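Local coordinates for SusD homolog (Bacteroides thetaiotaomicron VPI-5482, PDB 3FDH), which probably binds glycans at the outer membrane, as a SusD/RagB-family lipoprotein serving carbohydrate capture in a gut bacterium, at residues Val53-Gln58 / Val303-Gly308; His103-Thr108 / Asp176-Thr181; Val107-Ala112 / Ile169-Lys174; Ala282-Ile287 / Ile319-Tyr324; Lys342-Cys347 / Asn411-Thr416. All blocks are in the same frame, centred on the assembly; numbering follows the deposited sequence.

Contact 1 (Val53-Gln58 / Val303-Gly308)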
# COMPACT_ATOMS: atom_id res chain seq x y z
N VAL A 53 11.26 6.52 9.09
CA VAL A 53 11.20 6.92 10.49
C VAL A 53 10.50 8.26 10.61
O VAL A 53 10.79 9.22 9.90
CB VAL A 53 12.61 6.99 11.14
CG1 VAL A 53 12.51 7.33 12.62
CG2 VAL A 53 13.34 5.66 10.97
N GLY A 54 9.49 8.31 11.47
CA GLY A 54 8.82 9.58 11.73
C GLY A 54 9.73 10.40 12.63
O GLY A 54 10.06 9.96 13.74
N VAL A 55 10.10 11.59 12.18
CA VAL A 55 11.12 12.42 12.86
C VAL A 55 10.60 13.78 13.36
O VAL A 55 11.26 14.47 14.13
CB VAL A 55 12.41 12.60 11.96
CG1 VAL A 55 13.16 11.23 11.75
CG2 VAL A 55 12.08 13.31 10.61
N ASP A 56 9.41 14.15 12.93
CA ASP A 56 8.82 15.41 13.36
C ASP A 56 7.30 15.38 13.54
O ASP A 56 6.59 14.67 12.84
CB ASP A 56 9.19 16.53 12.38
CG ASP A 56 8.86 17.91 12.93
OD1 ASP A 56 9.42 18.29 13.97
OD2 ASP A 56 8.02 18.60 12.33
N ASN A 57 6.87 16.15 14.53
CA ASN A 57 5.47 16.40 14.80
C ASN A 57 4.66 15.12 14.95
O ASN A 57 5.09 14.18 15.61
CB ASN A 57 4.92 17.27 13.66
CG ASN A 57 3.72 18.15 14.08
OD1 ASN A 57 2.92 17.78 14.94
ND2 ASN A 57 3.59 19.30 13.45
N GLN A 58 3.49 15.08 14.34
CA GLN A 58 2.63 13.91 14.51
C GLN A 58 3.30 12.57 14.23
O GLN A 58 3.14 11.62 15.00
CB GLN A 58 1.34 14.02 13.71
CG GLN A 58 0.39 15.00 14.35
CD GLN A 58 -0.96 15.11 13.62
OE1 GLN A 58 -1.21 16.14 12.96
NE2 GLN A 58 -1.82 14.05 13.70
N VAL A 303 23.43 9.90 8.25
CA VAL A 303 22.74 10.19 9.50
C VAL A 303 21.33 9.54 9.48
O VAL A 303 20.29 10.22 9.55
CB VAL A 303 22.67 11.71 9.80
CG1 VAL A 303 22.17 11.95 11.26
CG2 VAL A 303 24.03 12.39 9.58
N PRO A 304 21.29 8.20 9.39
CA PRO A 304 19.97 7.57 9.45
C PRO A 304 19.34 7.72 10.81
O PRO A 304 20.02 7.95 11.83
CB PRO A 304 20.26 6.10 9.10
CG PRO A 304 21.68 5.88 9.61
CD PRO A 304 22.38 7.22 9.42
N ALA A 305 18.02 7.64 10.81
CA ALA A 305 17.22 7.78 12.02
C ALA A 305 17.03 6.42 12.71
O ALA A 305 16.74 5.40 12.04
CB ALA A 305 15.86 8.44 11.69
N PRO A 306 17.21 6.39 14.04
CA PRO A 306 17.01 5.15 14.76
C PRO A 306 15.53 4.88 14.93
O PRO A 306 14.76 5.70 15.44
CB PRO A 306 17.64 5.43 16.12
CG PRO A 306 17.50 6.88 16.30
CD PRO A 306 17.64 7.48 14.94
N ASN A 307 15.14 3.69 14.49
CA ASN A 307 13.73 3.31 14.56
C ASN A 307 13.23 3.34 15.97
O ASN A 307 13.82 2.76 16.87
CB ASN A 307 13.50 1.92 13.97
CG ASN A 307 14.08 1.79 12.60
OD1 ASN A 307 15.27 1.44 12.46
ND2 ASN A 307 13.31 2.21 11.56
N GLY A 308 12.13 4.06 16.16
CA GLY A 308 11.52 4.16 17.47
C GLY A 308 12.14 5.11 18.48
O GLY A 308 11.61 5.25 19.59
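V53 lays its isopropyl group against the methyl of A305, with CB of V53 3.6 Å from CB of A305. Its CG1 stands anti to the backbone N (chi1 -177°), close to that same methyl and to the carbonyl O of P306. The other branch turns to the polar side of the loop: CG2 of V53 comes within 3.5 Å of ND2 of N307, the two side chains crossing at about a right angle. V55, two residues on, adds a second apolar touch, its CG1 lying 3.9 Å from CB of A305. Small A305 thus meets two valines, and their beta-branched side chains fill the space beside it without any hydrogen bond between the segments. Several polar groups here have partners outside the segments: N307 accepts from S266 N at OD1 and pairs through ND2 with S264 OG, while A305 O is bound by T265 OG1. G308 N bonds to E63 OE2, and the other oxygen of that carboxylate takes G54 N. The loop 303-308 lies beside the small antiparallel pair of strands 52-54 and 261-263, where A305 bonds to A263 by backbone and helix 265-274 begins, and helix 57-63 follows V55 and D56 in the chain.

Contact 2 (His103-Thr108 / Asp176-Thr181)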
# COMPACT_ATOMS: atom_id res chain seq x y z
N HIS A 103 -28.04 4.69 -16.75
CA HIS A 103 -28.34 3.34 -17.23
C HIS A 103 -27.63 3.05 -18.55
O HIS A 103 -27.61 3.87 -19.45
CB HIS A 103 -29.84 3.14 -17.42
CG HIS A 103 -30.45 4.08 -18.43
ND1 HIS A 103 -30.80 5.39 -18.11
CD2 HIS A 103 -30.78 3.91 -19.73
CE1 HIS A 103 -31.31 5.97 -19.18
NE2 HIS A 103 -31.31 5.10 -20.18
N GLY A 104 -27.05 1.87 -18.65
CA GLY A 104 -26.36 1.44 -19.86
C GLY A 104 -24.86 1.62 -19.81
O GLY A 104 -24.14 1.23 -20.73
N ASN A 105 -24.39 2.25 -18.74
CA ASN A 105 -22.96 2.45 -18.56
C ASN A 105 -22.43 1.39 -17.61
O ASN A 105 -22.07 1.64 -16.47
CB ASN A 105 -22.67 3.87 -18.09
CG ASN A 105 -22.93 4.86 -19.17
OD1 ASN A 105 -22.22 4.89 -20.17
ND2 ASN A 105 -23.95 5.67 -19.00
N ASP A 106 -22.40 0.18 -18.15
CA ASP A 106 -22.03 -1.02 -17.37
C ASP A 106 -20.55 -1.12 -17.10
O ASP A 106 -20.15 -1.58 -16.03
CB ASP A 106 -22.52 -2.30 -18.08
CG ASP A 106 -24.03 -2.39 -18.12
OD1 ASP A 106 -24.67 -2.14 -17.07
OD2 ASP A 106 -24.58 -2.72 -19.19
N VAL A 107 -19.76 -0.63 -18.05
CA VAL A 107 -18.30 -0.66 -17.90
C VAL A 107 -17.87 0.33 -16.81
O VAL A 107 -17.09 -0.00 -15.93
CB VAL A 107 -17.56 -0.45 -19.23
CG1 VAL A 107 -16.08 -0.12 -18.96
CG2 VAL A 107 -17.70 -1.74 -20.09
N THR A 108 -18.46 1.51 -16.84
CA THR A 108 -18.21 2.54 -15.83
C THR A 108 -18.65 2.01 -14.48
O THR A 108 -18.02 2.22 -13.46
CB THR A 108 -18.98 3.85 -16.16
OG1 THR A 108 -18.40 4.45 -17.32
CG2 THR A 108 -18.89 4.83 -15.03
N ASP A 176 -20.47 0.63 -22.34
CA ASP A 176 -20.83 1.97 -21.90
C ASP A 176 -21.55 2.72 -23.00
O ASP A 176 -21.35 2.47 -24.19
CB ASP A 176 -19.60 2.80 -21.53
CG ASP A 176 -19.21 2.69 -20.08
OD1 ASP A 176 -19.88 2.02 -19.27
OD2 ASP A 176 -18.22 3.33 -19.73
N LEU A 177 -22.40 3.64 -22.60
CA LEU A 177 -23.08 4.51 -23.55
C LEU A 177 -22.25 5.78 -23.69
O LEU A 177 -22.01 6.29 -24.78
CB LEU A 177 -24.49 4.87 -23.10
CG LEU A 177 -25.55 3.77 -23.18
CD1 LEU A 177 -26.88 4.33 -22.73
CD2 LEU A 177 -25.64 3.24 -24.59
N ALA A 178 -21.84 6.30 -22.55
CA ALA A 178 -21.00 7.51 -22.50
C ALA A 178 -19.55 7.11 -22.30
O ALA A 178 -19.23 6.34 -21.43
CB ALA A 178 -21.45 8.44 -21.39
N ASP A 179 -18.68 7.68 -23.13
CA ASP A 179 -17.23 7.40 -23.10
C ASP A 179 -16.55 7.94 -21.84
O ASP A 179 -16.47 9.15 -21.61
CB ASP A 179 -16.57 7.97 -24.35
CG ASP A 179 -15.14 7.50 -24.52
OD1 ASP A 179 -14.69 6.65 -23.70
OD2 ASP A 179 -14.48 7.98 -25.47
N VAL A 180 -16.01 7.01 -21.07
CA VAL A 180 -15.42 7.29 -19.77
C VAL A 180 -13.91 7.54 -19.85
O VAL A 180 -13.25 7.88 -18.86
CB VAL A 180 -15.63 6.09 -18.80
CG1 VAL A 180 -14.69 4.92 -19.20
CG2 VAL A 180 -15.38 6.53 -17.35
N THR A 181 -13.40 7.40 -21.06
CA THR A 181 -11.96 7.44 -21.30
C THR A 181 -11.20 8.53 -20.55
O THR A 181 -10.22 8.26 -19.88
CB THR A 181 -11.61 7.55 -22.80
OG1 THR A 181 -12.10 6.39 -23.48
CG2 THR A 181 -10.10 7.62 -23.00
O HOH W 1 -19.71 6.57 -18.53
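The backbones come closest at N105 and D176, their CA atoms 4.0 Å apart, where the loop 103-105 turns into helix 106-127 and passes the irregular chain 176-181. N105 holds that chain with a single oxygen. Its OD1 accepts from A178 N at 2.8 Å, a nearly straight bond (167°) lying in the amide plane on a lone pair, and also from L177 N at 2.7 Å, which comes instead from above that plane. Two successive N-H groups of a loop are so satisfied by one amide, whose ND2 turns back to D102 O. N105 occupies the N-cap position yet makes no capping bond. The first turn is met by D176, whose OD1 takes the N-H of T108 at 2.9 Å on the syn side of the carboxylate. T108 OG1 stands beside its own backbone N (chi1 -69°), where OD2 of D176 accepts from it at 2.7 Å, the two side chains crossing at about a right angle. An aspartate suits this place, since its charge would probably be eased by the helix start. T108 OG1 also accepts from a water, 2.8 Å away, that donates in addition to A178 O. G104 has a positive phi at which a CB would press on the carbonyl O of H103; it would also clash with L177 CD1, so glycine suits both backbone and neighbour. D106 and V107 both bond by backbone to E175, just before D176. Beyond the contact, helix 21-37 closes in, S21 touching T108, R22 meeting A178, and R22 and L25 packing on V180.

Contact 3 (Val107-Ala112 / Ile169-Lys174)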
# COMPACT_ATOMS: atom_id res chain seq x y z
N VAL A 107 -19.76 -0.63 -18.05
CA VAL A 107 -18.30 -0.66 -17.90
C VAL A 107 -17.87 0.33 -16.81
O VAL A 107 -17.09 -0.00 -15.93
CB VAL A 107 -17.56 -0.45 -19.23
CG1 VAL A 107 -16.08 -0.12 -18.96
CG2 VAL A 107 -17.70 -1.74 -20.09
N THR A 108 -18.46 1.51 -16.84
CA THR A 108 -18.21 2.54 -15.83
C THR A 108 -18.65 2.01 -14.48
O THR A 108 -18.02 2.22 -13.46
CB THR A 108 -18.98 3.85 -16.16
OG1 THR A 108 -18.40 4.45 -17.32
CG2 THR A 108 -18.89 4.83 -15.03
N ARG A 109 -19.72 1.23 -14.54
CA ARG A 109 -20.30 0.66 -13.33
C ARG A 109 -19.33 -0.32 -12.69
O ARG A 109 -19.14 -0.36 -11.48
CB ARG A 109 -21.63 -0.05 -13.64
CG ARG A 109 -22.41 -0.41 -12.40
CD ARG A 109 -23.68 -1.15 -12.73
NE ARG A 109 -24.65 -0.96 -11.66
CZ ARG A 109 -25.80 -1.63 -11.55
NH1 ARG A 109 -26.12 -2.55 -12.43
NH2 ARG A 109 -26.62 -1.36 -10.55
N GLY A 110 -18.71 -1.10 -13.56
CA GLY A 110 -17.75 -2.10 -13.14
C GLY A 110 -16.53 -1.45 -12.53
O GLY A 110 -15.97 -1.90 -11.53
N MSE A 111 -16.09 -0.37 -13.15
CA MSE A 111 -14.91 0.33 -12.63
C MSE A 111 -15.22 0.82 -11.20
O MSE A 111 -14.36 0.74 -10.29
CB MSE A 111 -14.53 1.51 -13.52
CG MSE A 111 -14.18 1.13 -14.94
SE MSE A 111 -13.93 2.66 -16.09
CE MSE A 111 -13.53 1.74 -17.73
N ALA A 112 -16.41 1.36 -11.04
CA ALA A 112 -16.89 1.87 -9.75
C ALA A 112 -17.00 0.75 -8.73
O ALA A 112 -16.73 0.95 -7.54
CB ALA A 112 -18.24 2.59 -9.90
N ILE A 169 -16.36 -7.95 -12.48
CA ILE A 169 -15.84 -8.88 -13.50
C ILE A 169 -16.85 -9.09 -14.61
O ILE A 169 -16.51 -9.15 -15.78
CB ILE A 169 -15.38 -10.22 -12.87
CG1 ILE A 169 -14.09 -9.99 -12.06
CG2 ILE A 169 -15.18 -11.30 -13.96
CD1 ILE A 169 -13.73 -11.13 -11.12
N ALA A 170 -18.12 -9.08 -14.22
CA ALA A 170 -19.20 -9.29 -15.17
C ALA A 170 -19.48 -8.01 -15.96
O ALA A 170 -19.56 -8.01 -17.19
CB ALA A 170 -20.46 -9.74 -14.44
N ASN A 171 -19.59 -6.91 -15.23
CA ASN A 171 -19.95 -5.65 -15.85
C ASN A 171 -18.88 -5.11 -16.79
O ASN A 171 -19.17 -4.49 -17.80
CB ASN A 171 -20.34 -4.60 -14.79
CG ASN A 171 -21.72 -4.80 -14.28
OD1 ASN A 171 -22.61 -5.18 -15.05
ND2 ASN A 171 -21.93 -4.55 -12.99
N LEU A 172 -17.64 -5.37 -16.44
CA LEU A 172 -16.50 -4.84 -17.20
C LEU A 172 -16.42 -5.45 -18.57
O LEU A 172 -15.72 -4.95 -19.45
CB LEU A 172 -15.17 -5.06 -16.48
CG LEU A 172 -14.81 -4.19 -15.26
CD1 LEU A 172 -13.62 -4.78 -14.46
CD2 LEU A 172 -14.53 -2.70 -15.69
N GLN A 173 -17.19 -6.51 -18.77
CA GLN A 173 -17.18 -7.23 -20.04
C GLN A 173 -18.31 -6.81 -20.92
O GLN A 173 -18.50 -7.38 -21.98
CB GLN A 173 -17.22 -8.73 -19.82
CG GLN A 173 -16.00 -9.22 -19.04
CD GLN A 173 -15.99 -10.71 -18.82
OE1 GLN A 173 -15.77 -11.48 -19.75
NE2 GLN A 173 -16.20 -11.12 -17.58
N LYS A 174 -19.03 -5.80 -20.48
CA LYS A 174 -20.17 -5.27 -21.24
C LYS A 174 -19.80 -3.98 -21.94
O LYS A 174 -18.70 -3.86 -22.47
CB LYS A 174 -21.37 -5.05 -20.34
CG LYS A 174 -21.77 -6.32 -19.57
CD LYS A 174 -22.93 -6.09 -18.65
CE LYS A 174 -23.22 -7.32 -17.80
NZ LYS A 174 -24.07 -7.04 -16.62
O HOH W 2 -24.64 -3.55 -15.02
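N171 sets its CB over the backbone of G110, 4.0 Å from CA of that glycine. A CB on G110 would clash with CG of L172 and crowd CB of N171, so their closeness calls for glycine. A chi1 of -78° puts CG of N171 anti to the carbonyl carbon. The side chain crosses that of R109 at a slant, amide and guanidinium planes 28° apart. At the tip, ND2 of N171 sits 3.8 Å from CD of R109 and bonds to E113 OE1. OD1 of N171 accepts from K174 NZ at 2.8 Å, and from a water at 2.6 Å. That water accepts in turn from R109 NH1, 3.1 Å away at the edge of the guanidinium, while R109 NE holds I93 O. The amide oxygen is thus shared between two cationic side chains, one directly and one through water, which would probably polarise it. A leucine in place of N171 would probably leave K174 NZ and the water without their acceptor and E113 OE1 without the amide donor. L172 supplies the apolar part: its CD2 lies 3.9 Å from CG of M111, a selenomethionine that it crosses at about a right angle, and abuts the backbone carbonyl V107 O at 3.7 Å. V107 meets the turn after helix 154-171, its CG2 3.3 Å from K174 O, at the last residue of the type I turn N171-K174. The end of helix 154-171 thereby rests on the start of helix 106-127, with W194 of helix 191-208 against both M111 and L172, and L25 of helix 21-37 touching M111.

Contact 4 (Ala282-Ile287 / Ile319-Tyr324)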
# COMPACT_ATOMS: atom_id res chain seq x y z
N ALA A 282 19.56 4.54 -2.92
CA ALA A 282 18.27 5.08 -2.52
C ALA A 282 18.26 5.97 -1.26
O ALA A 282 17.23 6.20 -0.65
CB ALA A 282 17.27 3.93 -2.32
N PHE A 283 19.42 6.46 -0.91
CA PHE A 283 19.60 7.32 0.28
C PHE A 283 20.36 8.59 0.02
O PHE A 283 21.36 8.60 -0.68
CB PHE A 283 20.29 6.54 1.43
CG PHE A 283 19.50 5.38 1.92
CD1 PHE A 283 18.38 5.58 2.71
CD2 PHE A 283 19.87 4.09 1.63
CE1 PHE A 283 17.63 4.51 3.16
CE2 PHE A 283 19.13 3.01 2.09
CZ PHE A 283 18.01 3.22 2.86
N PHE A 284 19.85 9.66 0.62
CA PHE A 284 20.43 10.98 0.56
C PHE A 284 20.69 11.52 1.97
O PHE A 284 19.93 11.32 2.92
CB PHE A 284 19.56 12.03 -0.16
CG PHE A 284 19.10 11.64 -1.55
CD1 PHE A 284 19.87 10.85 -2.38
CD2 PHE A 284 17.90 12.18 -2.04
CE1 PHE A 284 19.44 10.54 -3.67
CE2 PHE A 284 17.46 11.88 -3.32
CZ PHE A 284 18.24 11.05 -4.14
N THR A 285 21.80 12.22 2.07
CA THR A 285 22.19 12.83 3.34
C THR A 285 21.30 14.03 3.66
O THR A 285 20.50 14.49 2.83
CB THR A 285 23.64 13.41 3.26
OG1 THR A 285 23.67 14.51 2.34
CG2 THR A 285 24.68 12.33 2.86
N PRO A 286 21.44 14.54 4.89
CA PRO A 286 20.84 15.83 5.18
C PRO A 286 21.51 16.88 4.30
O PRO A 286 22.53 16.61 3.65
CB PRO A 286 21.20 16.07 6.65
CG PRO A 286 21.76 14.81 7.18
CD PRO A 286 22.16 13.96 6.03
N ILE A 287 20.92 18.06 4.26
CA ILE A 287 21.49 19.15 3.48
C ILE A 287 22.70 19.69 4.22
O ILE A 287 22.64 19.96 5.41
CB ILE A 287 20.48 20.31 3.26
CG1 ILE A 287 19.23 19.81 2.51
CG2 ILE A 287 21.18 21.44 2.49
CD1 ILE A 287 17.96 20.69 2.71
N ILE A 319 17.62 10.85 4.47
CA ILE A 319 16.34 10.44 3.95
C ILE A 319 16.43 9.39 2.86
O ILE A 319 17.48 9.16 2.33
CB ILE A 319 15.61 11.67 3.30
CG1 ILE A 319 16.53 12.33 2.26
CG2 ILE A 319 15.10 12.68 4.39
CD1 ILE A 319 15.92 13.39 1.36
N SER A 320 15.29 8.75 2.59
CA SER A 320 15.20 7.90 1.41
C SER A 320 15.05 8.83 0.19
O SER A 320 14.46 9.91 0.27
CB SER A 320 14.03 6.91 1.47
OG SER A 320 12.77 7.56 1.33
N ALA A 321 15.55 8.38 -0.96
CA ALA A 321 15.46 9.14 -2.22
C ALA A 321 13.98 9.38 -2.60
O ALA A 321 13.60 10.37 -3.25
CB ALA A 321 16.18 8.36 -3.35
N PHE A 322 13.17 8.48 -2.09
CA PHE A 322 11.74 8.39 -2.43
C PHE A 322 10.90 9.62 -2.03
O PHE A 322 9.88 9.92 -2.65
CB PHE A 322 11.12 7.13 -1.83
CG PHE A 322 11.73 5.87 -2.37
CD1 PHE A 322 11.59 5.54 -3.71
CD2 PHE A 322 12.52 5.06 -1.55
CE1 PHE A 322 12.16 4.40 -4.20
CE2 PHE A 322 13.11 3.94 -2.03
CZ PHE A 322 12.94 3.59 -3.37
N VAL A 323 11.36 10.34 -1.02
CA VAL A 323 10.62 11.51 -0.55
C VAL A 323 10.65 12.64 -1.59
O VAL A 323 9.86 13.58 -1.51
CB VAL A 323 11.11 12.00 0.86
CG1 VAL A 323 11.05 10.83 1.94
CG2 VAL A 323 12.51 12.67 0.78
N TYR A 324 11.54 12.56 -2.58
CA TYR A 324 11.65 13.57 -3.65
C TYR A 324 11.12 13.10 -5.01
O TYR A 324 11.35 13.74 -6.06
CB TYR A 324 13.10 14.08 -3.77
CG TYR A 324 13.38 15.13 -2.71
CD1 TYR A 324 12.84 16.40 -2.80
CD2 TYR A 324 14.18 14.84 -1.61
CE1 TYR A 324 13.08 17.34 -1.82
CE2 TYR A 324 14.39 15.77 -0.62
CZ TYR A 324 13.84 17.01 -0.73
OH TYR A 324 14.10 17.96 0.25
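The F284 ring carries the methyl of A321 over one face, A321 CB standing 3.9 Å from the ring centroid and 29° off its normal, a CH-pi contact. CA of A321 lies over that face too, displaced toward the rim. A321, with only a methyl, lets the F284 ring lie close over it. At the edge, near the ring plane, comes CD1 of I319, which also sits at the edge of the Y324 ring. F283 meets the other strand differently: its edge faces a carbonyl, CD1 of F283 lying 3.7 Å from I319 O. Outside the two segments W425 packs against the F283 ring and meets F322 edge-to-face; CE2 of F322 touches CB of A282 at 4.2 Å. The strands 283-284 and 319-320 pair antiparallel, with 34 residues between them, and S293 and V295 also bond by backbone to T285 and F283. F284 and I319 are a hydrogen-bonded pair: F284 N gives to I319 O at 3.0 Å, and I319 N gives to F284 O at 2.8 Å. F283 and S320 form the neighbouring non-hydrogen-bonded pair. The chain then turns into the 3-10 segment 321-323, and A321 N still reaches back to A282 O at 2.8 Å from above the carbonyl plane. CG1 of I319 is wedged between its own backbone N and carbonyl carbon (chi1 53°), 3.9 Å from CB of F284. S320 sends OG to E52 OE2, on the face of the sheet shared with F283. Helix 354-379 touches F284 through L379, and helix 250-258 touches I319 through Y255.

Contact 5 (Lys342-Cys347 / Asn411-Thr416)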
# COMPACT_ATOMS: atom_id res chain seq x y z
N LYS A 342 2.06 -14.52 -6.31
CA LYS A 342 2.23 -15.77 -7.08
C LYS A 342 3.31 -16.64 -6.43
O LYS A 342 3.14 -17.83 -6.20
CB LYS A 342 2.68 -15.44 -8.49
CG LYS A 342 2.77 -16.68 -9.43
CD LYS A 342 3.06 -16.29 -10.85
CE LYS A 342 3.24 -17.52 -11.71
NZ LYS A 342 3.46 -17.23 -13.16
N ALA A 343 4.42 -16.00 -6.13
CA ALA A 343 5.55 -16.66 -5.44
C ALA A 343 5.14 -17.18 -4.05
O ALA A 343 5.48 -18.31 -3.67
CB ALA A 343 6.77 -15.69 -5.34
N GLU A 344 4.41 -16.38 -3.31
CA GLU A 344 3.99 -16.78 -1.97
C GLU A 344 3.06 -18.01 -2.06
O GLU A 344 3.13 -18.97 -1.27
CB GLU A 344 3.26 -15.67 -1.23
CG GLU A 344 2.85 -16.13 0.14
CD GLU A 344 2.11 -15.12 0.92
OE1 GLU A 344 1.84 -14.01 0.36
OE2 GLU A 344 1.90 -15.44 2.13
N ALA A 345 2.17 -17.95 -3.03
CA ALA A 345 1.23 -19.07 -3.23
C ALA A 345 1.98 -20.36 -3.54
O ALA A 345 1.70 -21.41 -2.98
CB ALA A 345 0.19 -18.74 -4.34
N LEU A 346 2.97 -20.27 -4.42
CA LEU A 346 3.76 -21.47 -4.78
C LEU A 346 4.54 -21.99 -3.58
O LEU A 346 4.53 -23.18 -3.28
CB LEU A 346 4.69 -21.19 -5.97
CG LEU A 346 3.97 -21.01 -7.33
CD1 LEU A 346 4.80 -20.18 -8.25
CD2 LEU A 346 3.56 -22.33 -7.97
N CYS A 347 5.16 -21.08 -2.85
CA CYS A 347 5.90 -21.48 -1.65
C CYS A 347 4.99 -22.25 -0.72
O CYS A 347 5.28 -23.33 -0.27
CB CYS A 347 6.43 -20.26 -0.91
SG CYS A 347 7.88 -19.48 -1.69
N ASN A 411 15.39 -20.93 2.21
CA ASN A 411 14.15 -20.64 2.96
C ASN A 411 13.17 -19.96 2.04
O ASN A 411 13.00 -18.74 2.11
CB ASN A 411 14.43 -19.72 4.15
CG ASN A 411 15.35 -20.33 5.17
OD1 ASN A 411 14.93 -21.18 5.94
ND2 ASN A 411 16.60 -19.87 5.22
N PRO A 412 12.51 -20.73 1.16
CA PRO A 412 11.66 -20.16 0.12
C PRO A 412 10.66 -19.11 0.57
O PRO A 412 10.70 -17.98 0.11
CB PRO A 412 10.95 -21.38 -0.47
CG PRO A 412 11.86 -22.55 -0.18
CD PRO A 412 12.69 -22.19 1.01
N LEU A 413 9.77 -19.48 1.44
CA LEU A 413 8.75 -18.53 1.89
C LEU A 413 9.32 -17.29 2.56
O LEU A 413 8.92 -16.16 2.27
CB LEU A 413 7.74 -19.20 2.83
CG LEU A 413 6.59 -18.28 3.28
CD1 LEU A 413 5.78 -17.74 2.10
CD2 LEU A 413 5.72 -19.04 4.28
N GLN A 414 10.21 -17.54 3.50
CA GLN A 414 10.84 -16.49 4.30
C GLN A 414 11.44 -15.45 3.39
O GLN A 414 11.21 -14.27 3.55
CB GLN A 414 11.93 -17.05 5.20
CG GLN A 414 12.70 -15.97 5.93
CD GLN A 414 13.75 -16.53 6.87
OE1 GLN A 414 13.41 -17.10 7.88
NE2 GLN A 414 15.02 -16.33 6.55
N GLU A 415 12.24 -15.94 2.46
CA GLU A 415 12.97 -15.10 1.50
C GLU A 415 12.02 -14.33 0.58
O GLU A 415 12.21 -13.15 0.29
CB GLU A 415 13.96 -15.92 0.69
CG GLU A 415 14.75 -15.07 -0.28
CD GLU A 415 15.64 -13.96 0.37
OE1 GLU A 415 15.96 -13.99 1.58
OE2 GLU A 415 16.05 -13.05 -0.39
N THR A 416 10.99 -15.03 0.15
CA THR A 416 9.95 -14.43 -0.67
C THR A 416 9.31 -13.24 0.03
O THR A 416 9.14 -12.19 -0.56
CB THR A 416 8.87 -15.48 -1.11
OG1 THR A 416 9.51 -16.47 -1.95
CG2 THR A 416 7.65 -14.79 -1.87
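C347 points its thiol at the opposing helix, SG lying 3.4 Å from OG1 of T416 and 3.8 Å from CB of P412. The sulphur reaches there with SG anti to the carbonyl carbon (chi1 -76°), and a cysteine suits the tight gap because its single heavy atom beyond CB slips between the proline and the threonine. T416 faces C347 and A343 with different branches. Its methyl, CG2, stands anti to the backbone N and meets CB of A343 at 3.7 Å, while OG1, beside the backbone N, donates to P412 O at 2.8 Å. The amide N of T416 reaches the same carbonyl from the opposite face, so that oxygen is gripped twice and the hydroxyl's hydrogen is used within its own helix. An alanine at T416 would probably cost P412 O one of its two donors and open a gap beside A343 CB and C347 SG. L413 covers the other flank: its CD1 touches CG of E344 at 3.9 Å and CB of C347 at 4.0 Å. The aliphatic part of E344 leans slantwise on that leucine, while the extended chain takes its carboxylate to R348 and R440 in salt bridges. The axes of segments 342-347 and 412-416 approach to 9.3 Å and run nearly antiparallel, at 163°, in a largely helical region, consistent with the family's place in the TPR clan. Helix 335-348 and helix 412-423 pack as neighbours, with Y408 of helix 393-410 on C347 and T416, and, from helix 354-379, A356 on A343 and L357 on T416.

How the contacts relate
Contacts 1, 3, 4 and 5 are buried, whereas contact 2 is only partly so. Contact 2 is bonded by the side chains of N105 and D176, contact 4 by backbone, and contacts 1 and 5 rest mostly on apolar touches. Contacts 2 and 3 share V107 and T108 on helix 106-127, their centres 9 Å apart; contact 3 mixes apolar packing with a water-bridged polar part. Contacts 1 and 4 also meet, V303 CG2 to P286 CG at 4.1 Å, on the same side of the chain's centre and far from contacts 2 and 3; of the two, contact 4 is the strand pairing. Contact 5 is antiparallel helix on helix without a hydrogen bond across; contact 3 also joins two helices, at the end of one.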